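Local structure of vacuolar aminopeptidase 1 (Saccharomyces cerevisiae, 5JGF) at residues Y20-T25 against V29-E34; E34-H39 against K60-R65; K42-S45 against N49-D52; I272-Y277 against S290-Y295. The protein removes amino acids, preferably neutral or hydrophobic ones, from the N-termini of peptides in the yeast vacuole as a zinc-dependent dodecamer, and is itself carried there as Cvt-pathway cargo. One frame throughout, in Å; residues are numbered along the deposited sequence.

Contact 1 (Y20-T25 against V29-E34); sequences YKNPTT and VSFFAE
Asn22, where helix 7-21 gives up its helical backbone, lays its amide across the root of the Phe31 side chain. Its CG stands anti to the carbonyl carbon (chi1 -56°), which brings Asn22 ND2 to 3.5 Å from Phe31 CD1, while Asn22 OD1 lies 3.6 Å from Phe31 CB. Amide and ring planes are 60° apart, so this is an oblique approach and not a stack. The main polar hold on the amide is Phe18 O, the acceptor for Asn22 ND2; asparagine suits a helix end because it can serve the carbonyls left there. An alanine here would probably leave Phe18 O without this donor and open a gap beside Phe31. Pro23, packed on Phe241 of strand 233-242, belongs to the short turn, Asn22 to Thr24, that links helix 7-21 to helix 25-38. Thr24 holds the N-cap position of the second helix, and its OG1 hydrogen-bonds ND1 of His27. Thr25 begins the first turn: Thr25 O accepts the backbone N of Val29 at 3.0 Å, with an angle of 169° at the hydrogen. Val29 CG2 packs 3.5 Å from Thr25 O, and the branched Val29 side chain also reaches Ile64 of strand 58-65.

Contact 2 (E34-H39 against K60-R65); sequences ELLDKH and KFYTIR
Leu36 and Tyr62 mark the closest backbone approach, their CA atoms 7.8 Å apart, where the last turns of helix 25-38 lie against strand 58-65; helix and strand therefore meet through side chains. Tyr62 CG sits between its backbone N and carbonyl carbon (chi1 76°), and the ring extends toward the helix. Leu36 CD1 rests over one face, 4.0 Å from the ring centroid, a CH-pi contact displaced toward the CG side. At the far end of the ring, Tyr62 OH donates to Asp37 OD1 at 2.6 Å, on the syn side but 35° out of the carboxylate plane. Tyrosine thus offers an apolar face to leucine and a hydroxyl to the solvent-facing aspartate. A phenylalanine in its place would probably leave Asp37 OD1 without this hydroxyl donor. At the helix end, a water donates to His39 O at 3.0 Å and accepts from Lys60 NZ at 2.8 Å, and Lys60 NZ also bonds Ala278 O. Around this pair, Leu36 also touches Ile275 of helix 261-278 and Ala72 of strand 69-76, and Tyr62 meets Tyr43 of strand 42-43 edge to face.

Contact 3 (K42-S45 against N49-D52); sequences KYLS and NWQD
Trp50 lays its indole against Leu44 and points its ring nitrogen at the backbone of Ser45. In both large side chains CG is anti to the carbonyl carbon, and the second torsion does the rest. For Trp50, chi2 of -9° turns the indole so that its nitrogen edge reaches Ser45 while one face meets the leucine. For Leu44, an extended second torsion carries one methyl out over the indole: Leu44 CD1 stands 4.0 Å from the centroid of the six-membered ring, close to the ring normal, in a CH-pi contact. Nearer the root of the side chain, Leu44 CB touches Trp50 NE1 at 3.7 Å, and the two side chains run at a slant to each other. The CB of Ser45 points away from segment 49-52, and the residue takes part through its carbonyl. Trp50 NE1 donates to Ser45 O at 2.9 Å, with 164° at the hydrogen. The oxygen lies almost in the indole plane, yet the donor stands 53° out of the carbonyl plane and so is not on a lone pair. Ser45 OG accepts from Lys47 N, an ST turn that starts the bend between the two segments. On the sheet side, Trp50 touches Thr63 of strand 58-65, and Arg319 makes a cation-pi contact with the indole. Tryptophan suits this loop leading from strand 42-43 because it supplies a broad apolar face together with one polar N-H: one face is met by leucine hydrocarbon, and the buried N-H, which would be costly without a partner, is satisfied by a main-chain oxygen.

Contact 4 (I272-Y277 against S290-Y295); sequences IALICY and STVTLY
The Tyr277 ring has a water in its plane, at the edge by the hydroxyl, and Ser290 OG approaches obliquely. Ser290 OG stays 3.9 Å from Tyr277 OH, and the two are joined through the water, which is 2.9 Å from Tyr277 OH and 2.7 Å from Ser290 OG. Both hydroxyls, on buried residues, thus share one water; serine is short enough to let it sit between them. The Tyr277 ring also meets Phe460 of helix 448-468, their planes about 30° apart. One turn back along the helix, Leu274 faces Val292, their CA atoms 7.1 Å apart. With its CG anti to the backbone N (chi1 178°), Leu274 runs alongside the valine, the two side chains sliding past each other in opposite directions. A single valine methyl, Val292 CG2, meets Leu274 CB at 3.8 Å and Leu274 CD2 at 3.9 Å. Leucine is long enough to span from helix to sheet, where it also touches Ala72 and Ile74 of strand 69-76, and the compact, branched valine suits the strand. This is the helix-on-sheet packing of an alpha/beta zinc exopeptidase: helix 261-278 lies on the mixed sheet at strand 289-295, which runs between strands 69-76 and 86-91. The helix carries at its start Asp262, a ligand of both zinc ions, and the strand leads to Glu298 and Glu299, so the contact joins two elements tied to the metal site.

How the contacts relate
Contacts 1 and 2 follow one another on helix 25-38, share Glu34 and have centres 12 Å apart. Contact 3 is nested in the chain loop closed by contact 2, and the two are joined at the sheet edge, where Thr63 OG1 lies 2.6 Å from Leu44 O, a probable hydrogen bond. Contact 4 touches contacts 2 and 1: Leu36 CD2 is 3.5 Å from Ile275 CD1, and Phe32 CD2 is 3.4 Å from Leu294 CD1. Contacts 1 and 4 come closest to the metal site, the side chains of Thr25 and Val292 being about 8 and 10 Å from that of His91, and Thr25 about 12 Å from a zinc ion. Contacts 2 and 3 lie away from it.

Contact 1 (Y20-T25 against V29-E34)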
loop_
_atom_site.group_PDB
_atom_site.type_symbol
_atom_site.label_atom_id
_atom_site.label_comp_id
_atom_site.label_asym_id
_atom_site.label_seq_id
_atom_site.Cartn_x
_atom_site.Cartn_y
_atom_site.Cartn_z
ATOM N N TYR D 20 6.881 49.344 -10.387
ATOM C CA TYR D 20 5.629 49.794 -9.786
ATOM C C TYR D 20 4.708 50.542 -10.753
ATOM O O TYR D 20 3.493 50.349 -10.741
ATOM C CB TYR D 20 5.941 50.687 -8.580
ATOM C CG TYR D 20 4.734 51.142 -7.790
ATOM C CD1 TYR D 20 3.922 50.221 -7.122
ATOM C CD2 TYR D 20 4.421 52.496 -7.681
ATOM C CE1 TYR D 20 2.834 50.638 -6.361
ATOM C CE2 TYR D 20 3.331 52.926 -6.923
ATOM C CZ TYR D 20 2.545 51.994 -6.266
ATOM O OH TYR D 20 1.479 52.416 -5.504
ATOM N N LYS D 21 5.285 51.391 -11.595
ATOM C CA LYS D 21 4.483 52.174 -12.531
ATOM C C LYS D 21 4.135 51.483 -13.843
ATOM O O LYS D 21 3.319 51.992 -14.605
ATOM C CB LYS D 21 5.185 53.503 -12.824
ATOM C CG LYS D 21 5.272 54.422 -11.616
ATOM C CD LYS D 21 6.103 55.661 -11.915
ATOM C CE LYS D 21 6.143 56.602 -10.718
ATOM N NZ LYS D 21 7.022 57.780 -10.973
ATOM N N ASN D 22 4.736 50.326 -14.103
ATOM C CA ASN D 22 4.485 49.595 -15.346
ATOM C C ASN D 22 4.284 48.112 -15.032
ATOM O O ASN D 22 5.123 47.274 -15.348
ATOM C CB ASN D 22 5.677 49.795 -16.280
ATOM C CG ASN D 22 5.958 51.262 -16.538
ATOM O OD1 ASN D 22 5.291 51.895 -17.352
ATOM N ND2 ASN D 22 6.928 51.819 -15.816
ATOM N N PRO D 23 3.138 47.776 -14.426
ATOM C CA PRO D 23 2.767 46.414 -14.027
ATOM C C PRO D 23 2.601 45.340 -15.094
ATOM O O PRO D 23 2.907 44.175 -14.840
ATOM C CB PRO D 23 1.484 46.637 -13.232
ATOM C CG PRO D 23 0.857 47.790 -13.961
ATOM C CD PRO D 23 2.035 48.716 -14.156
ATOM N N THR D 24 2.110 45.711 -16.274
ATOM C CA THR D 24 1.912 44.724 -17.333
ATOM C C THR D 24 2.948 44.850 -18.444
ATOM O O THR D 24 3.647 45.859 -18.550
ATOM C CB THR D 24 0.516 44.853 -17.968
ATOM O OG1 THR D 24 0.480 46.006 -18.820
ATOM C CG2 THR D 24 -0.550 44.998 -16.884
ATOM N N THR D 25 3.044 43.816 -19.273
ATOM C CA THR D 25 3.994 43.825 -20.378
ATOM C C THR D 25 3.741 45.047 -21.266
ATOM O O THR D 25 4.683 45.692 -21.736
ATOM C CB THR D 25 3.872 42.536 -21.209
ATOM O OG1 THR D 25 4.007 41.401 -20.341
ATOM C CG2 THR D 25 4.968 42.476 -22.269
ATOM N N VAL D 29 6.686 47.869 -22.220
ATOM C CA VAL D 29 7.080 48.207 -23.581
ATOM C C VAL D 29 6.841 49.694 -23.836
ATOM O O VAL D 29 7.688 50.367 -24.422
ATOM C CB VAL D 29 6.297 47.361 -24.606
ATOM C CG1 VAL D 29 6.527 47.898 -26.013
ATOM C CG2 VAL D 29 6.743 45.903 -24.523
ATOM N N SER D 30 5.701 50.205 -23.375
ATOM C CA SER D 30 5.346 51.610 -23.547
ATOM C C SER D 30 6.367 52.469 -22.840
ATOM O O SER D 30 6.745 53.517 -23.342
ATOM C CB SER D 30 3.955 51.872 -22.968
ATOM O OG SER D 30 3.524 53.185 -23.250
ATOM N N PHE D 31 6.794 52.031 -21.659
ATOM C CA PHE D 31 7.798 52.752 -20.874
ATOM C C PHE D 31 9.109 52.891 -21.641
ATOM O O PHE D 31 9.699 53.972 -21.699
ATOM C CB PHE D 31 8.078 52.002 -19.564
ATOM C CG PHE D 31 9.267 52.526 -18.799
ATOM C CD1 PHE D 31 9.134 53.591 -17.911
ATOM C CD2 PHE D 31 10.525 51.953 -18.973
ATOM C CE1 PHE D 31 10.243 54.075 -17.204
ATOM C CE2 PHE D 31 11.637 52.431 -18.273
ATOM C CZ PHE D 31 11.494 53.493 -17.387
ATOM N N PHE D 32 9.579 51.784 -22.208
ATOM C CA PHE D 32 10.829 51.801 -22.958
ATOM C C PHE D 32 10.718 52.586 -24.260
ATOM O O PHE D 32 11.688 53.218 -24.691
ATOM C CB PHE D 32 11.305 50.374 -23.249
ATOM C CG PHE D 32 11.812 49.646 -22.032
ATOM C CD1 PHE D 32 12.744 50.240 -21.190
ATOM C CD2 PHE D 32 11.358 48.365 -21.731
ATOM C CE1 PHE D 32 13.221 49.571 -20.058
ATOM C CE2 PHE D 32 11.827 47.686 -20.603
ATOM C CZ PHE D 32 12.759 48.292 -19.765
ATOM N N ALA D 33 9.549 52.538 -24.889
ATOM C CA ALA D 33 9.331 53.276 -26.128
ATOM C C ALA D 33 9.441 54.761 -25.835
ATOM O O ALA D 33 10.041 55.518 -26.600
ATOM C CB ALA D 33 7.949 52.961 -26.694
ATOM N N GLU D 34 8.854 55.171 -24.719
ATOM C CA GLU D 34 8.875 56.566 -24.306
ATOM C C GLU D 34 10.294 57.015 -23.993
ATOM O O GLU D 34 10.694 58.132 -24.340
ATOM C CB GLU D 34 7.987 56.742 -23.083
ATOM C CG GLU D 34 7.749 58.180 -22.689
ATOM C CD GLU D 34 6.695 58.292 -21.594
ATOM O OE1 GLU D 34 6.700 59.262 -20.813
ATOM O OE2 GLU D 34 5.843 57.391 -21.497
#

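Contact 2 (E34-H39 against K60-R65)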
loop_
_atom_site.group_PDB
_atom_site.type_symbol
_atom_site.label_atom_id
_atom_site.label_comp_id
_atom_site.label_asym_id
_atom_site.label_seq_id
_atom_site.Cartn_x
_atom_site.Cartn_y
_atom_site.Cartn_z
ATOM N N GLU D 34 8.854 55.171 -24.719
ATOM C CA GLU D 34 8.875 56.566 -24.306
ATOM C C GLU D 34 10.294 57.015 -23.993
ATOM O O GLU D 34 10.694 58.132 -24.340
ATOM C CB GLU D 34 7.987 56.742 -23.083
ATOM C CG GLU D 34 7.749 58.180 -22.689
ATOM C CD GLU D 34 6.695 58.292 -21.594
ATOM O OE1 GLU D 34 6.700 59.262 -20.813
ATOM O OE2 GLU D 34 5.843 57.391 -21.497
ATOM N N LEU D 35 11.051 56.138 -23.340
ATOM C CA LEU D 35 12.438 56.422 -22.983
ATOM C C LEU D 35 13.284 56.546 -24.247
ATOM O O LEU D 35 14.147 57.424 -24.350
ATOM C CB LEU D 35 12.991 55.295 -22.106
ATOM C CG LEU D 35 14.435 55.451 -21.622
ATOM C CD1 LEU D 35 14.528 56.667 -20.709
ATOM C CD2 LEU D 35 14.875 54.188 -20.883
ATOM N N LEU D 36 13.038 55.654 -25.199
ATOM C CA LEU D 36 13.766 55.669 -26.464
ATOM C C LEU D 36 13.442 56.939 -27.251
ATOM O O LEU D 36 14.333 57.537 -27.861
ATOM C CB LEU D 36 13.415 54.427 -27.289
ATOM C CG LEU D 36 13.982 53.120 -26.726
ATOM C CD1 LEU D 36 13.236 51.933 -27.317
ATOM C CD2 LEU D 36 15.473 53.034 -27.029
ATOM N N ASP D 37 12.172 57.345 -27.242
ATOM C CA ASP D 37 11.765 58.564 -27.943
ATOM C C ASP D 37 12.558 59.736 -27.376
ATOM O O ASP D 37 13.128 60.536 -28.115
ATOM C CB ASP D 37 10.276 58.862 -27.741
ATOM C CG ASP D 37 9.369 57.912 -28.493
ATOM O OD1 ASP D 37 9.813 57.302 -29.488
ATOM O OD2 ASP D 37 8.192 57.795 -28.094
ATOM N N LYS D 38 12.577 59.827 -26.052
ATOM C CA LYS D 38 13.285 60.894 -25.364
ATOM C C LYS D 38 14.769 60.923 -25.709
ATOM O O LYS D 38 15.391 61.984 -25.713
ATOM C CB LYS D 38 13.107 60.746 -23.849
ATOM C CG LYS D 38 14.053 61.610 -23.036
ATOM C CD LYS D 38 13.729 61.580 -21.555
ATOM C CE LYS D 38 14.759 62.385 -20.775
ATOM N NZ LYS D 38 14.213 62.898 -19.491
ATOM N N HIS D 39 15.337 59.758 -25.998
ATOM C CA HIS D 39 16.751 59.687 -26.331
ATOM C C HIS D 39 17.017 59.643 -27.829
ATOM O O HIS D 39 18.035 59.129 -28.293
ATOM C CB HIS D 39 17.387 58.507 -25.599
ATOM C CG HIS D 39 17.562 58.755 -24.133
ATOM N ND1 HIS D 39 18.670 59.391 -23.615
ATOM C CD2 HIS D 39 16.732 58.534 -23.086
ATOM C CE1 HIS D 39 18.515 59.552 -22.314
ATOM N NE2 HIS D 39 17.348 59.041 -21.967
ATOM N N LYS D 60 19.562 55.678 -35.006
ATOM C CA LYS D 60 18.984 55.033 -33.833
ATOM C C LYS D 60 17.492 54.824 -34.058
ATOM O O LYS D 60 16.751 55.783 -34.293
ATOM C CB LYS D 60 19.216 55.908 -32.599
ATOM C CG LYS D 60 20.688 56.151 -32.311
ATOM C CD LYS D 60 20.888 57.184 -31.217
ATOM C CE LYS D 60 22.368 57.497 -31.025
ATOM N NZ LYS D 60 22.563 58.635 -30.084
ATOM N N PHE D 61 17.053 53.569 -33.992
ATOM C CA PHE D 61 15.647 53.254 -34.208
ATOM C C PHE D 61 15.132 52.176 -33.262
ATOM O O PHE D 61 15.875 51.600 -32.467
ATOM C CB PHE D 61 15.417 52.742 -35.636
ATOM C CG PHE D 61 16.182 53.487 -36.698
ATOM C CD1 PHE D 61 17.525 53.211 -36.934
ATOM C CD2 PHE D 61 15.552 54.453 -37.473
ATOM C CE1 PHE D 61 18.230 53.887 -37.926
ATOM C CE2 PHE D 61 16.253 55.136 -38.470
ATOM C CZ PHE D 61 17.590 54.850 -38.695
ATOM N N TYR D 62 13.835 51.916 -33.363
ATOM C CA TYR D 62 13.203 50.857 -32.593
ATOM C C TYR D 62 11.850 50.574 -33.218
ATOM O O TYR D 62 11.271 51.434 -33.883
ATOM C CB TYR D 62 13.049 51.229 -31.109
ATOM C CG TYR D 62 11.936 52.201 -30.770
ATOM C CD1 TYR D 62 12.125 53.580 -30.874
ATOM C CD2 TYR D 62 10.703 51.740 -30.309
ATOM C CE1 TYR D 62 11.117 54.472 -30.520
ATOM C CE2 TYR D 62 9.687 52.622 -29.954
ATOM C CZ TYR D 62 9.901 53.987 -30.060
ATOM O OH TYR D 62 8.904 54.858 -29.699
ATOM N N THR D 63 11.367 49.349 -33.039
ATOM C CA THR D 63 10.072 48.969 -33.569
ATOM C C THR D 63 9.379 48.126 -32.509
ATOM O O THR D 63 10.019 47.651 -31.565
ATOM C CB THR D 63 10.201 48.166 -34.885
ATOM O OG1 THR D 63 8.901 47.970 -35.451
ATOM C CG2 THR D 63 10.856 46.806 -34.634
ATOM N N ILE D 64 8.075 47.950 -32.659
ATOM C CA ILE D 64 7.307 47.181 -31.696
ATOM C C ILE D 64 6.357 46.245 -32.417
ATOM O O ILE D 64 5.793 46.594 -33.454
ATOM C CB ILE D 64 6.487 48.114 -30.780
ATOM C CG1 ILE D 64 7.431 49.061 -30.036
ATOM C CG2 ILE D 64 5.663 47.293 -29.785
ATOM C CD1 ILE D 64 6.718 50.127 -29.231
ATOM N N ARG D 65 6.193 45.047 -31.870
ATOM C CA ARG D 65 5.285 44.073 -32.444
ATOM C C ARG D 65 4.286 43.664 -31.367
ATOM O O ARG D 65 4.676 43.376 -30.236
ATOM C CB ARG D 65 6.048 42.835 -32.925
ATOM C CG ARG D 65 5.132 41.724 -33.438
ATOM C CD ARG D 65 5.919 40.504 -33.878
ATOM N NE ARG D 65 6.786 40.791 -35.016
ATOM C CZ ARG D 65 7.612 39.909 -35.570
ATOM N NH1 ARG D 65 7.687 38.672 -35.090
ATOM N NH2 ARG D 65 8.361 40.263 -36.606
HETATM O O HOH W 1 20.901 58.557 -27.883
#

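Contact 3 (K42-S45 against N49-D52)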
loop_
_atom_site.group_PDB
_atom_site.type_symbol
_atom_site.label_atom_id
_atom_site.label_comp_id
_atom_site.label_asym_id
_atom_site.label_seq_id
_atom_site.Cartn_x
_atom_site.Cartn_y
_atom_site.Cartn_z
ATOM N N LYS D 42 14.325 56.701 -33.347
ATOM C CA LYS D 42 13.171 56.866 -34.221
ATOM C C LYS D 42 12.326 55.603 -34.317
ATOM O O LYS D 42 12.837 54.529 -34.624
ATOM C CB LYS D 42 13.651 57.280 -35.612
ATOM C CG LYS D 42 12.567 57.386 -36.673
ATOM C CD LYS D 42 13.208 57.676 -38.025
ATOM C CE LYS D 42 12.194 57.699 -39.154
ATOM N NZ LYS D 42 12.877 57.835 -40.473
ATOM N N TYR D 43 11.030 55.734 -34.059
ATOM C CA TYR D 43 10.131 54.589 -34.140
ATOM C C TYR D 43 9.811 54.225 -35.579
ATOM O O TYR D 43 9.490 55.092 -36.393
ATOM C CB TYR D 43 8.822 54.865 -33.396
ATOM C CG TYR D 43 7.777 53.795 -33.637
ATOM C CD1 TYR D 43 6.783 53.964 -34.601
ATOM C CD2 TYR D 43 7.815 52.590 -32.934
ATOM C CE1 TYR D 43 5.849 52.955 -34.862
ATOM C CE2 TYR D 43 6.892 51.578 -33.186
ATOM C CZ TYR D 43 5.913 51.767 -34.149
ATOM O OH TYR D 43 4.998 50.768 -34.395
ATOM N N LEU D 44 9.898 52.933 -35.882
ATOM C CA LEU D 44 9.605 52.419 -37.213
ATOM C C LEU D 44 8.501 51.370 -37.107
ATOM O O LEU D 44 8.587 50.453 -36.293
ATOM C CB LEU D 44 10.845 51.770 -37.822
ATOM C CG LEU D 44 12.104 52.623 -37.997
ATOM C CD1 LEU D 44 13.202 51.764 -38.606
ATOM C CD2 LEU D 44 11.804 53.821 -38.892
ATOM N N SER D 45 7.468 51.507 -37.928
ATOM C CA SER D 45 6.365 50.554 -37.916
ATOM C C SER D 45 6.708 49.316 -38.732
ATOM O O SER D 45 7.243 49.421 -39.834
ATOM C CB SER D 45 5.102 51.194 -38.492
ATOM O OG SER D 45 4.071 50.233 -38.611
ATOM N N ASN D 49 7.515 49.351 -45.246
ATOM C CA ASN D 49 8.868 49.008 -45.664
ATOM C C ASN D 49 9.828 50.073 -45.137
ATOM O O ASN D 49 9.523 51.262 -45.170
ATOM C CB ASN D 49 8.941 48.913 -47.190
ATOM C CG ASN D 49 10.351 48.704 -47.688
ATOM O OD1 ASN D 49 11.135 49.642 -47.757
ATOM N ND2 ASN D 49 10.686 47.466 -48.027
ATOM N N TRP D 50 10.987 49.644 -44.650
ATOM C CA TRP D 50 11.956 50.569 -44.077
ATOM C C TRP D 50 12.982 51.157 -45.046
ATOM O O TRP D 50 13.845 51.933 -44.633
ATOM C CB TRP D 50 12.702 49.885 -42.928
ATOM C CG TRP D 50 11.823 49.467 -41.780
ATOM C CD1 TRP D 50 10.505 49.778 -41.591
ATOM C CD2 TRP D 50 12.219 48.695 -40.639
ATOM N NE1 TRP D 50 10.057 49.250 -40.401
ATOM C CE2 TRP D 50 11.088 48.581 -39.797
ATOM C CE3 TRP D 50 13.421 48.089 -40.246
ATOM C CZ2 TRP D 50 11.126 47.884 -38.582
ATOM C CZ3 TRP D 50 13.458 47.397 -39.035
ATOM C CH2 TRP D 50 12.314 47.301 -38.220
ATOM N N GLN D 51 12.887 50.802 -46.322
ATOM C CA GLN D 51 13.843 51.295 -47.311
ATOM C C GLN D 51 14.011 52.812 -47.264
ATOM O O GLN D 51 15.129 53.313 -47.364
ATOM C CB GLN D 51 13.425 50.865 -48.720
ATOM C CG GLN D 51 14.553 50.865 -49.743
ATOM C CD GLN D 51 15.595 49.798 -49.462
ATOM O OE1 GLN D 51 15.278 48.617 -49.309
ATOM N NE2 GLN D 51 16.860 50.214 -49.410
ATOM N N ASP D 52 12.914 53.545 -47.101
ATOM C CA ASP D 52 12.990 55.003 -47.055
ATOM C C ASP D 52 13.060 55.601 -45.653
ATOM O O ASP D 52 13.086 56.826 -45.500
ATOM C CB ASP D 52 11.805 55.630 -47.798
ATOM C CG ASP D 52 11.873 55.414 -49.300
ATOM O OD1 ASP D 52 12.979 55.159 -49.820
ATOM O OD2 ASP D 52 10.820 55.513 -49.962
#

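Contact 4 (I272-Y277 against S290-Y295)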
loop_
_atom_site.group_PDB
_atom_site.type_symbol
_atom_site.label_atom_id
_atom_site.label_comp_id
_atom_site.label_asym_id
_atom_site.label_seq_id
_atom_site.Cartn_x
_atom_site.Cartn_y
_atom_site.Cartn_z
ATOM N N ILE D 272 18.704 50.389 -20.124
ATOM C CA ILE D 272 19.372 51.555 -19.562
ATOM C C ILE D 272 20.811 51.577 -20.064
ATOM O O ILE D 272 21.346 52.631 -20.406
ATOM C CB ILE D 272 19.353 51.528 -18.017
ATOM C CG1 ILE D 272 17.914 51.682 -17.515
ATOM C CG2 ILE D 272 20.228 52.640 -17.453
ATOM C CD1 ILE D 272 17.240 52.973 -17.942
ATOM N N ALA D 273 21.437 50.406 -20.121
ATOM C CA ALA D 273 22.808 50.320 -20.603
ATOM C C ALA D 273 22.872 50.789 -22.055
ATOM O O ALA D 273 23.782 51.527 -22.439
ATOM C CB ALA D 273 23.317 48.892 -20.492
ATOM N N LEU D 274 21.903 50.361 -22.861
ATOM C CA LEU D 274 21.863 50.747 -24.269
ATOM C C LEU D 274 21.734 52.265 -24.413
ATOM O O LEU D 274 22.414 52.879 -25.234
ATOM C CB LEU D 274 20.684 50.074 -24.981
ATOM C CG LEU D 274 20.542 50.456 -26.461
ATOM C CD1 LEU D 274 21.690 49.839 -27.243
ATOM C CD2 LEU D 274 19.207 49.979 -27.013
ATOM N N ILE D 275 20.850 52.859 -23.615
ATOM C CA ILE D 275 20.627 54.299 -23.652
ATOM C C ILE D 275 21.870 55.068 -23.212
ATOM O O ILE D 275 22.251 56.052 -23.850
ATOM C CB ILE D 275 19.404 54.693 -22.775
ATOM C CG1 ILE D 275 18.153 54.797 -23.652
ATOM C CG2 ILE D 275 19.645 56.025 -22.074
ATOM C CD1 ILE D 275 17.858 53.564 -24.461
ATOM N N CYS D 276 22.501 54.623 -22.129
ATOM C CA CYS D 276 23.712 55.273 -21.637
ATOM C C CYS D 276 24.796 55.187 -22.697
ATOM O O CYS D 276 25.540 56.141 -22.923
ATOM C CB CYS D 276 24.209 54.597 -20.357
ATOM S SG CYS D 276 23.171 54.880 -18.913
ATOM N N TYR D 277 24.883 54.029 -23.342
ATOM C CA TYR D 277 25.868 53.795 -24.385
ATOM C C TYR D 277 25.580 54.651 -25.615
ATOM O O TYR D 277 26.489 55.254 -26.193
ATOM C CB TYR D 277 25.871 52.307 -24.756
ATOM C CG TYR D 277 26.542 51.980 -26.071
ATOM C CD1 TYR D 277 25.784 51.708 -27.210
ATOM C CD2 TYR D 277 27.933 51.935 -26.179
ATOM C CE1 TYR D 277 26.393 51.398 -28.424
ATOM C CE2 TYR D 277 28.550 51.628 -27.386
ATOM C CZ TYR D 277 27.776 51.362 -28.504
ATOM O OH TYR D 277 28.384 51.061 -29.702
ATOM N N SER D 290 24.209 47.600 -32.974
ATOM C CA SER D 290 23.890 47.153 -31.617
ATOM C C SER D 290 22.388 47.110 -31.388
ATOM O O SER D 290 21.645 47.906 -31.957
ATOM C CB SER D 290 24.518 48.106 -30.593
ATOM O OG SER D 290 25.911 48.248 -30.804
ATOM N N THR D 291 21.936 46.186 -30.547
ATOM C CA THR D 291 20.512 46.096 -30.275
ATOM C C THR D 291 20.156 45.399 -28.976
ATOM O O THR D 291 20.878 44.526 -28.500
ATOM C CB THR D 291 19.757 45.344 -31.401
ATOM O OG1 THR D 291 18.385 45.166 -31.019
ATOM C CG2 THR D 291 20.366 43.970 -31.641
ATOM N N VAL D 292 19.041 45.828 -28.403
ATOM C CA VAL D 292 18.482 45.199 -27.223
ATOM C C VAL D 292 17.088 44.855 -27.725
ATOM O O VAL D 292 16.331 45.739 -28.130
ATOM C CB VAL D 292 18.346 46.145 -26.019
ATOM C CG1 VAL D 292 17.473 45.477 -24.945
ATOM C CG2 VAL D 292 19.714 46.454 -25.439
ATOM N N THR D 293 16.764 43.570 -27.748
ATOM C CA THR D 293 15.454 43.147 -28.196
ATOM C C THR D 293 14.760 42.492 -27.009
ATOM O O THR D 293 15.327 41.618 -26.352
ATOM C CB THR D 293 15.567 42.186 -29.391
ATOM O OG1 THR D 293 16.181 42.883 -30.490
ATOM C CG2 THR D 293 14.192 41.699 -29.826
ATOM N N LEU D 294 13.542 42.958 -26.739
ATOM C CA LEU D 294 12.728 42.496 -25.620
ATOM C C LEU D 294 11.568 41.649 -26.128
ATOM O O LEU D 294 10.762 42.106 -26.943
ATOM C CB LEU D 294 12.196 43.707 -24.853
ATOM C CG LEU D 294 13.277 44.714 -24.442
ATOM C CD1 LEU D 294 12.628 45.900 -23.743
ATOM C CD2 LEU D 294 14.300 44.040 -23.533
ATOM N N TYR D 295 11.484 40.420 -25.627
ATOM C CA TYR D 295 10.458 39.475 -26.051
ATOM C C TYR D 295 9.329 39.235 -25.061
ATOM O O TYR D 295 9.491 39.378 -23.848
ATOM C CB TYR D 295 11.109 38.125 -26.360
ATOM C CG TYR D 295 12.148 38.178 -27.455
ATOM C CD1 TYR D 295 11.772 38.174 -28.798
ATOM C CD2 TYR D 295 13.507 38.242 -27.148
ATOM C CE1 TYR D 295 12.727 38.228 -29.810
ATOM C CE2 TYR D 295 14.470 38.300 -28.152
ATOM C CZ TYR D 295 14.074 38.292 -29.477
ATOM O OH TYR D 295 15.025 38.346 -30.470
HETATM O O HOH W 2 26.276 50.779 -31.678
#